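Local coordinates for zinc-type alcohol dehydrogenase-like protein YAHK (Escherichia coli, PDB 1UUF) that reduces a wide range of aldehydes to the corresponding alcohols, strongly preferring NADPH over NADH, as a zinc-containing member of the alcohol dehydrogenase family, at residues T226-R231 with V242-N247; G195-V200 with H220-T225; G46-K51 with G92-K97. All coordinates share one frame; numbering follows the deposited sequence.

Contact 1. Residues T226-R231 with V242-N247; sequences TSEAKR and VVNSRN
E228 OE2 takes hydrogen bonds from two residues at once: N244 ND2 lies 2.9 Å from it across the contact, and R231 NH2 lies 2.7 Å from it within the same segment. R231 NH2 meets the syn lone pair, whereas N244 ND2 comes from the anti side, 23° out of the carboxylate plane. R231 NE reaches E228 OE1 at 2.9 Å, which completes a side-on, two-nitrogen salt bridge and fixes the rotation of the carboxylate. With CG anti to the backbone N (chi1 -177°), the start of the R231 chain runs over V242, CG to CG1 at 3.8 Å. From there R231 NH1 gives a weak bond to V242 O at 3.1 Å. N244 is steadied from its other end, since N244 OD1 accepts from R246 N at 2.9 Å in an Asx turn. Outside the two segments, E250 forms a salt bridge with R231 NH2 and accepts from N244 N and N247 ND2. An alanine in place of R231 would probably leave E228 and E250 without their shared positive mate, and V242 CG1 without the CG that packs on it. The guanidinium thus appears to offset both carboxylates. The charge pair lies within segment 226-231, which leads from strand 220-225 to helix 231-237, and presents E228 OE2 to N244; that polar bond, the weak one to V242 O and packing on V242 make the link to strand 241-244.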
loop_
_atom_site.group_PDB
_atom_site.type_symbol
_atom_site.label_atom_id
_atom_site.label_comp_id
_atom_site.label_asym_id
_atom_site.label_seq_id
_atom_site.Cartn_x
_atom_site.Cartn_y
_atom_site.Cartn_z
ATOM N N THR A 226 5.719 -22.021 -6.528
ATOM C CA THR A 226 5.233 -22.884 -5.457
ATOM C C THR A 226 5.613 -24.343 -5.695
ATOM O O THR A 226 5.243 -25.222 -4.916
ATOM C CB THR A 226 3.701 -22.789 -5.310
ATOM O OG1 THR A 226 3.081 -23.042 -6.576
ATOM C CG2 THR A 226 3.297 -21.408 -4.818
ATOM N N SER A 227 6.358 -24.595 -6.769
ATOM C CA SER A 227 6.789 -25.950 -7.102
ATOM C C SER A 227 8.188 -25.968 -7.706
ATOM O O SER A 227 8.576 -25.048 -8.428
ATOM C CB SER A 227 5.807 -26.598 -8.083
ATOM O OG SER A 227 5.764 -25.895 -9.314
ATOM N N GLU A 228 8.941 -27.021 -7.408
ATOM C CA GLU A 228 10.297 -27.168 -7.920
ATOM C C GLU A 228 10.307 -27.332 -9.433
ATOM O O GLU A 228 11.304 -27.047 -10.089
ATOM C CB GLU A 228 10.973 -28.385 -7.284
ATOM C CG GLU A 228 11.357 -28.198 -5.833
ATOM C CD GLU A 228 12.329 -27.054 -5.644
ATOM O OE1 GLU A 228 13.387 -27.055 -6.311
ATOM O OE2 GLU A 228 12.038 -26.154 -4.828
ATOM N N ALA A 229 9.189 -27.791 -9.980
ATOM C CA ALA A 229 9.077 -28.028 -11.412
ATOM C C ALA A 229 9.368 -26.815 -12.291
ATOM O O ALA A 229 9.917 -26.957 -13.382
ATOM C CB ALA A 229 7.693 -28.574 -11.734
ATOM N N LYS A 230 9.015 -25.622 -11.821
ATOM C CA LYS A 230 9.223 -24.422 -12.625
ATOM C C LYS A 230 10.477 -23.625 -12.282
ATOM O O LYS A 230 10.678 -22.528 -12.801
ATOM C CB LYS A 230 7.989 -23.525 -12.519
ATOM C CG LYS A 230 6.698 -24.264 -12.838
ATOM C CD LYS A 230 5.473 -23.387 -12.668
ATOM C CE LYS A 230 5.348 -22.387 -13.799
ATOM N NZ LYS A 230 4.178 -21.489 -13.592
ATOM N N ARG A 231 11.330 -24.178 -11.428
ATOM C CA ARG A 231 12.546 -23.474 -11.039
ATOM C C ARG A 231 13.467 -23.199 -12.227
ATOM O O ARG A 231 13.910 -22.069 -12.421
ATOM C CB ARG A 231 13.305 -24.262 -9.968
ATOM C CG ARG A 231 14.553 -23.549 -9.464
ATOM C CD ARG A 231 15.306 -24.396 -8.454
ATOM N NE ARG A 231 14.534 -24.611 -7.234
ATOM C CZ ARG A 231 14.483 -23.756 -6.216
ATOM N NH1 ARG A 231 15.166 -22.621 -6.263
ATOM N NH2 ARG A 231 13.748 -24.037 -5.148
ATOM N N VAL A 242 15.861 -17.848 -7.896
ATOM C CA VAL A 242 14.537 -18.444 -7.842
ATOM C C VAL A 242 14.296 -18.986 -6.444
ATOM O O VAL A 242 15.191 -19.567 -5.821
ATOM C CB VAL A 242 14.378 -19.589 -8.867
ATOM C CG1 VAL A 242 12.988 -20.188 -8.759
ATOM C CG2 VAL A 242 14.602 -19.059 -10.273
ATOM N N VAL A 243 13.086 -18.773 -5.946
ATOM C CA VAL A 243 12.716 -19.241 -4.622
ATOM C C VAL A 243 11.417 -20.031 -4.660
ATOM O O VAL A 243 10.455 -19.631 -5.315
ATOM C CB VAL A 243 12.536 -18.053 -3.649
ATOM C CG1 VAL A 243 11.980 -18.541 -2.313
ATOM C CG2 VAL A 243 13.867 -17.350 -3.436
ATOM N N ASN A 244 11.401 -21.175 -3.982
ATOM C CA ASN A 244 10.185 -21.974 -3.893
ATOM C C ASN A 244 9.543 -21.404 -2.638
ATOM O O ASN A 244 10.025 -21.641 -1.531
ATOM C CB ASN A 244 10.500 -23.452 -3.674
ATOM C CG ASN A 244 9.248 -24.306 -3.626
ATOM O OD1 ASN A 244 8.233 -23.903 -3.055
ATOM N ND2 ASN A 244 9.315 -25.492 -4.218
ATOM N N SER A 245 8.466 -20.646 -2.809
ATOM C CA SER A 245 7.808 -20.008 -1.678
ATOM C C SER A 245 7.276 -20.962 -0.614
ATOM O O SER A 245 6.873 -20.523 0.465
ATOM C CB SER A 245 6.680 -19.094 -2.172
ATOM O OG SER A 245 5.722 -19.808 -2.928
ATOM N N ARG A 246 7.278 -22.260 -0.906
ATOM C CA ARG A 246 6.804 -23.242 0.064
ATOM C C ARG A 246 7.934 -23.705 0.984
ATOM O O ARG A 246 7.699 -24.445 1.939
ATOM C CB ARG A 246 6.202 -24.460 -0.637
ATOM C CG ARG A 246 4.989 -24.170 -1.504
ATOM C CD ARG A 246 4.247 -25.462 -1.803
ATOM N NE ARG A 246 3.617 -25.995 -0.598
ATOM C CZ ARG A 246 3.201 -27.250 -0.460
ATOM N NH1 ARG A 246 3.350 -28.115 -1.454
ATOM N NH2 ARG A 246 2.633 -27.640 0.673
ATOM N N ASN A 247 9.158 -23.278 0.689
ATOM C CA ASN A 247 10.304 -23.650 1.511
ATOM C C ASN A 247 10.718 -22.471 2.387
ATOM O O ASN A 247 11.344 -21.519 1.921
ATOM C CB ASN A 247 11.476 -24.102 0.632
ATOM C CG ASN A 247 11.176 -25.389 -0.119
ATOM O OD1 ASN A 247 10.467 -26.260 0.386
ATOM N ND2 ASN A 247 11.727 -25.523 -1.320
#

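Contact 2. Residues G195-V200 with H220-T225; sequences GKKVGV and HVVAFT
K197 lies side by side with H220 on one face of the sheet, and the far part of its chain passes over V222, CE to CG2 at 3.8 Å. K197 CG is anti to the backbone N (chi1 -175°), which sets it beside H220; the rest of the chain is extended, NZ bonds to S257 OG and H254 ND1, and F258 offers a cation-pi contact. F224, further along the same side, turns its ring edge to strand 197-201: CE1 lies 4.0 Å from G199 CA, and CD1 lies 3.7 Å from V200 O. A beta carbon on G199 would fall 3.0 Å from F224 CE1, a clash, so the ring occupies the place that a side chain would need. F274 meets this ring edge-to-face. On the reverse face V200 CG2 touches V221 CG1 at 4.2 Å, and V200, V221 and A223 pack against I211 and A214 of helix 205-216. Five backbone bonds run between the strands, from H220 N to K196 O through to F224 N and V200 O, the latter at 2.9 Å. They pair K197 with H220 and V200 with A223 in parallel register, the short axes 4.7 Å apart and 24° from parallel. Strand 197-201, helix 205-216 and strand 220-225 form a beta-alpha-beta crossover, and G202, G204 and G207 fit the glycine-rich turn of a Rossmann fold, consistent with dinucleotide binding.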
loop_
_atom_site.group_PDB
_atom_site.type_symbol
_atom_site.label_atom_id
_atom_site.label_comp_id
_atom_site.label_asym_id
_atom_site.label_seq_id
_atom_site.Cartn_x
_atom_site.Cartn_y
_atom_site.Cartn_z
ATOM N N GLY A 195 20.181 -1.558 -9.324
ATOM C CA GLY A 195 20.277 -1.252 -7.908
ATOM C C GLY A 195 19.050 -1.612 -7.094
ATOM O O GLY A 195 19.040 -1.440 -5.875
ATOM N N LYS A 196 18.010 -2.103 -7.763
ATOM C CA LYS A 196 16.777 -2.488 -7.087
ATOM C C LYS A 196 16.626 -3.999 -7.096
ATOM O O LYS A 196 16.923 -4.650 -8.095
ATOM C CB LYS A 196 15.561 -1.884 -7.795
ATOM C CG LYS A 196 15.577 -0.370 -7.917
ATOM C CD LYS A 196 15.625 0.299 -6.555
ATOM C CE LYS A 196 15.435 1.802 -6.681
ATOM N NZ LYS A 196 14.071 2.131 -7.173
ATOM N N LYS A 197 16.162 -4.552 -5.979
ATOM C CA LYS A 197 15.935 -5.985 -5.885
ATOM C C LYS A 197 14.430 -6.148 -6.059
ATOM O O LYS A 197 13.646 -5.691 -5.226
ATOM C CB LYS A 197 16.381 -6.522 -4.526
ATOM C CG LYS A 197 16.274 -8.036 -4.430
ATOM C CD LYS A 197 16.831 -8.575 -3.125
ATOM C CE LYS A 197 16.715 -10.093 -3.093
ATOM N NZ LYS A 197 17.211 -10.682 -1.816
ATOM N N VAL A 198 14.034 -6.787 -7.153
ATOM C CA VAL A 198 12.625 -6.960 -7.469
ATOM C C VAL A 198 12.191 -8.412 -7.505
ATOM O O VAL A 198 12.870 -9.265 -8.079
ATOM C CB VAL A 198 12.306 -6.327 -8.835
ATOM C CG1 VAL A 198 10.834 -6.527 -9.180
ATOM C CG2 VAL A 198 12.667 -4.851 -8.813
ATOM N N GLY A 199 11.050 -8.687 -6.886
ATOM C CA GLY A 199 10.541 -10.040 -6.884
ATOM C C GLY A 199 9.347 -10.156 -7.804
ATOM O O GLY A 199 8.584 -9.204 -7.981
ATOM N N VAL A 200 9.203 -11.317 -8.424
ATOM C CA VAL A 200 8.072 -11.571 -9.301
ATOM C C VAL A 200 7.491 -12.889 -8.822
ATOM O O VAL A 200 8.171 -13.916 -8.842
ATOM C CB VAL A 200 8.494 -11.694 -10.776
ATOM C CG1 VAL A 200 7.287 -12.088 -11.626
ATOM C CG2 VAL A 200 9.056 -10.361 -11.266
ATOM N N HIS A 220 17.647 -6.608 -10.164
ATOM C CA HIS A 220 18.109 -7.924 -9.754
ATOM C C HIS A 220 16.771 -8.607 -9.513
ATOM O O HIS A 220 16.019 -8.214 -8.621
ATOM C CB HIS A 220 18.912 -7.849 -8.460
ATOM C CG HIS A 220 19.378 -9.182 -7.969
ATOM N ND1 HIS A 220 18.563 -10.045 -7.270
ATOM C CD2 HIS A 220 20.569 -9.814 -8.103
ATOM C CE1 HIS A 220 19.230 -11.151 -6.993
ATOM N NE2 HIS A 220 20.449 -11.036 -7.488
ATOM N N VAL A 221 16.471 -9.620 -10.317
ATOM C CA VAL A 221 15.181 -10.294 -10.238
ATOM C C VAL A 221 15.139 -11.646 -9.539
ATOM O O VAL A 221 15.922 -12.538 -9.846
ATOM C CB VAL A 221 14.608 -10.480 -11.659
ATOM C CG1 VAL A 221 13.220 -11.106 -11.596
ATOM C CG2 VAL A 221 14.565 -9.140 -12.372
ATOM N N VAL A 222 14.208 -11.779 -8.599
ATOM C CA VAL A 222 14.013 -13.031 -7.881
ATOM C C VAL A 222 12.611 -13.521 -8.220
ATOM O O VAL A 222 11.627 -12.819 -7.975
ATOM C CB VAL A 222 14.109 -12.847 -6.354
ATOM C CG1 VAL A 222 13.899 -14.192 -5.662
ATOM C CG2 VAL A 222 15.469 -12.271 -5.983
ATOM N N ALA A 223 12.522 -14.708 -8.811
ATOM C CA ALA A 223 11.230 -15.274 -9.164
ATOM C C ALA A 223 10.792 -16.233 -8.073
ATOM O O ALA A 223 11.611 -16.966 -7.524
ATOM C CB ALA A 223 11.319 -16.012 -10.495
ATOM N N PHE A 224 9.497 -16.222 -7.765
ATOM C CA PHE A 224 8.941 -17.099 -6.745
ATOM C C PHE A 224 7.951 -18.080 -7.364
ATOM O O PHE A 224 7.055 -17.686 -8.112
ATOM C CB PHE A 224 8.214 -16.289 -5.665
ATOM C CG PHE A 224 9.111 -15.393 -4.866
ATOM C CD1 PHE A 224 9.502 -14.152 -5.359
ATOM C CD2 PHE A 224 9.567 -15.791 -3.616
ATOM C CE1 PHE A 224 10.337 -13.319 -4.613
ATOM C CE2 PHE A 224 10.403 -14.965 -2.861
ATOM C CZ PHE A 224 10.787 -13.728 -3.362
ATOM N N THR A 225 8.112 -19.357 -7.037
ATOM C CA THR A 225 7.219 -20.393 -7.542
ATOM C C THR A 225 6.788 -21.249 -6.358
ATOM O O THR A 225 7.416 -21.208 -5.308
ATOM C CB THR A 225 7.928 -21.299 -8.559
ATOM O OG1 THR A 225 6.986 -22.231 -9.103
ATOM C CG2 THR A 225 9.056 -22.066 -7.883
#

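Contact 3. Residues G46-K51 with G92-K97; sequences GPNDVK and GDQVEK
P47, V95 and Q94 carry most of the buried surface where two type I turns, G46 to D49 and G92 to V95, come together. The first turn leads into strand 49-58 and the second follows strand 84-91, its antiparallel neighbour in the mixed sheet of the GroES-like part, away from the zinc sites. P47 CB meets Q94 CG at 3.5 Å. P47 CB also lies 3.5 Å from D93 OD1, so this one ring carbon meets a methylene and a carboxylate oxygen. The P47 carbonyl is engaged as well: Q94 N donates to P47 O at 2.7 Å with an N-H...O angle of 140°, a short but bent bond. Q94 CB lies 3.3 Å from N48 OD1, while the two amide planes stand 87° apart. Q94 CG is anti to its own carbonyl carbon (chi1 -66°), which sets it beside the P47 ring. Past the bend at chi2, Q94 NE2 gives a bond to D93 OD1 at 3.0 Å, from above the carboxylate plane. V95 reaches in with one branch: V95 CG2 lies 3.3 Å from D49 O and touches V50 CG2 at 4.3 Å. D49 O itself accepts from G92 N. G92 has no room for a side chain, because a beta carbon there would run into both G46 O and P47 O. D49 OD2 accepts from G46 N and forms a salt bridge with R43. P47 O and D49 O thus each receive an N-H from segment 92-97, and carbon contacts of P47, Q94 and V95 flank those bonds; no charge pair crosses.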
loop_
_atom_site.group_PDB
_atom_site.type_symbol
_atom_site.label_atom_id
_atom_site.label_comp_id
_atom_site.label_asym_id
_atom_site.label_seq_id
_atom_site.Cartn_x
_atom_site.Cartn_y
_atom_site.Cartn_z
ATOM N N GLY A 46 -14.873 5.963 -38.632
ATOM C CA GLY A 46 -15.222 7.369 -38.533
ATOM C C GLY A 46 -13.985 8.206 -38.807
ATOM O O GLY A 46 -12.914 7.649 -39.042
ATOM N N PRO A 47 -14.087 9.542 -38.772
ATOM C CA PRO A 47 -12.927 10.399 -39.034
ATOM C C PRO A 47 -11.680 10.136 -38.187
ATOM O O PRO A 47 -10.563 10.344 -38.654
ATOM C CB PRO A 47 -13.484 11.812 -38.838
ATOM C CG PRO A 47 -14.632 11.608 -37.891
ATOM C CD PRO A 47 -15.268 10.354 -38.430
ATOM N N ASN A 48 -11.866 9.681 -36.951
ATOM C CA ASN A 48 -10.729 9.404 -36.072
ATOM C C ASN A 48 -10.449 7.912 -35.905
ATOM O O ASN A 48 -9.583 7.528 -35.111
ATOM C CB ASN A 48 -10.966 10.005 -34.684
ATOM C CG ASN A 48 -11.211 11.498 -34.725
ATOM O OD1 ASN A 48 -10.384 12.264 -35.222
ATOM N ND2 ASN A 48 -12.352 11.923 -34.190
ATOM N N ASP A 49 -11.167 7.077 -36.651
ATOM C CA ASP A 49 -11.010 5.627 -36.547
ATOM C C ASP A 49 -9.957 4.954 -37.415
ATOM O O ASP A 49 -9.608 5.427 -38.496
ATOM C CB ASP A 49 -12.342 4.923 -36.811
ATOM C CG ASP A 49 -13.375 5.216 -35.753
ATOM O OD1 ASP A 49 -12.983 5.441 -34.587
ATOM O OD2 ASP A 49 -14.581 5.204 -36.088
ATOM N N VAL A 50 -9.477 3.819 -36.916
ATOM C CA VAL A 50 -8.486 3.003 -37.603
ATOM C C VAL A 50 -9.116 1.625 -37.779
ATOM O O VAL A 50 -9.549 1.006 -36.800
ATOM C CB VAL A 50 -7.194 2.843 -36.760
ATOM C CG1 VAL A 50 -6.179 1.986 -37.512
ATOM C CG2 VAL A 50 -6.609 4.207 -36.435
ATOM N N LYS A 51 -9.191 1.159 -39.023
ATOM C CA LYS A 51 -9.754 -0.156 -39.321
ATOM C C LYS A 51 -8.578 -1.118 -39.375
ATOM O O LYS A 51 -7.664 -0.940 -40.176
ATOM C CB LYS A 51 -10.480 -0.138 -40.664
ATOM C CG LYS A 51 -11.061 -1.481 -41.070
ATOM C CD LYS A 51 -11.774 -1.370 -42.410
ATOM C CE LYS A 51 -12.362 -2.700 -42.833
ATOM N NZ LYS A 51 -13.112 -2.570 -44.111
ATOM N N GLY A 92 -9.628 6.946 -40.913
ATOM C CA GLY A 92 -10.529 8.067 -41.109
ATOM C C GLY A 92 -9.745 9.249 -41.643
ATOM O O GLY A 92 -8.517 9.262 -41.568
ATOM N N ASP A 93 -10.445 10.244 -42.179
ATOM C CA ASP A 93 -9.787 11.419 -42.739
ATOM C C ASP A 93 -9.136 12.340 -41.705
ATOM O O ASP A 93 -8.420 13.271 -42.071
ATOM C CB ASP A 93 -10.778 12.220 -43.590
ATOM C CG ASP A 93 -12.046 12.571 -42.837
ATOM O OD1 ASP A 93 -11.950 13.159 -41.741
ATOM O OD2 ASP A 93 -13.144 12.263 -43.345
ATOM N N GLN A 94 -9.386 12.088 -40.422
ATOM C CA GLN A 94 -8.802 12.909 -39.364
ATOM C C GLN A 94 -7.671 12.190 -38.633
ATOM O O GLN A 94 -7.028 12.768 -37.757
ATOM C CB GLN A 94 -9.874 13.324 -38.350
ATOM C CG GLN A 94 -10.932 14.253 -38.914
ATOM C CD GLN A 94 -10.333 15.495 -39.540
ATOM O OE1 GLN A 94 -9.605 16.244 -38.885
ATOM N NE2 GLN A 94 -10.635 15.721 -40.813
ATOM N N VAL A 95 -7.433 10.931 -38.989
ATOM C CA VAL A 95 -6.368 10.160 -38.355
ATOM C C VAL A 95 -5.007 10.724 -38.744
ATOM O O VAL A 95 -4.727 10.933 -39.925
ATOM C CB VAL A 95 -6.442 8.674 -38.757
ATOM C CG1 VAL A 95 -5.196 7.941 -38.286
ATOM C CG2 VAL A 95 -7.680 8.040 -38.142
ATOM N N GLU A 96 -4.159 10.960 -37.749
ATOM C CA GLU A 96 -2.837 11.527 -38.008
ATOM C C GLU A 96 -1.683 10.601 -37.641
ATOM O O GLU A 96 -0.566 10.775 -38.124
ATOM C CB GLU A 96 -2.683 12.843 -37.244
ATOM C CG GLU A 96 -3.895 13.752 -37.335
ATOM C CD GLU A 96 -3.638 15.125 -36.751
ATOM O OE1 GLU A 96 -2.844 15.882 -37.347
ATOM O OE2 GLU A 96 -4.225 15.444 -35.696
ATOM N N LYS A 97 -1.957 9.616 -36.793
ATOM C CA LYS A 97 -0.929 8.685 -36.340
ATOM C C LYS A 97 -0.675 7.493 -37.255
ATOM O O LYS A 97 0.455 7.007 -37.346
ATOM C CB LYS A 97 -1.292 8.146 -34.952
ATOM C CG LYS A 97 -1.400 9.194 -33.855
ATOM C CD LYS A 97 -2.081 8.626 -32.609
ATOM C CE LYS A 97 -1.341 7.421 -32.044
ATOM N NZ LYS A 97 -2.027 6.866 -30.834
#

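Overall arrangement
Contacts 1 and 2 share one parallel sheet. Strands 197-201, 220-225 and 241-244 stand next to one another in it, with 241-244 at its outer edge within the chain. The centres of contacts 1 and 2 lie about 14 Å apart, and the two touch directly, S245 N coming 2.8 Å from T225 O in a probable hydrogen bond. Contact 3 belongs to the GroES-like part, where strands 49-58 and 84-91 pair antiparallel in a mixed sheet. Its centre is about 49 Å from that of contact 1 and 42 Å from that of contact 2, across the chain's centre. Along the sequence contact 3 closes first, then contact 2, then contact 1; contact 3 samples the GroES-like part, contacts 1 and 2 the nucleotide-binding-type parallel sheet.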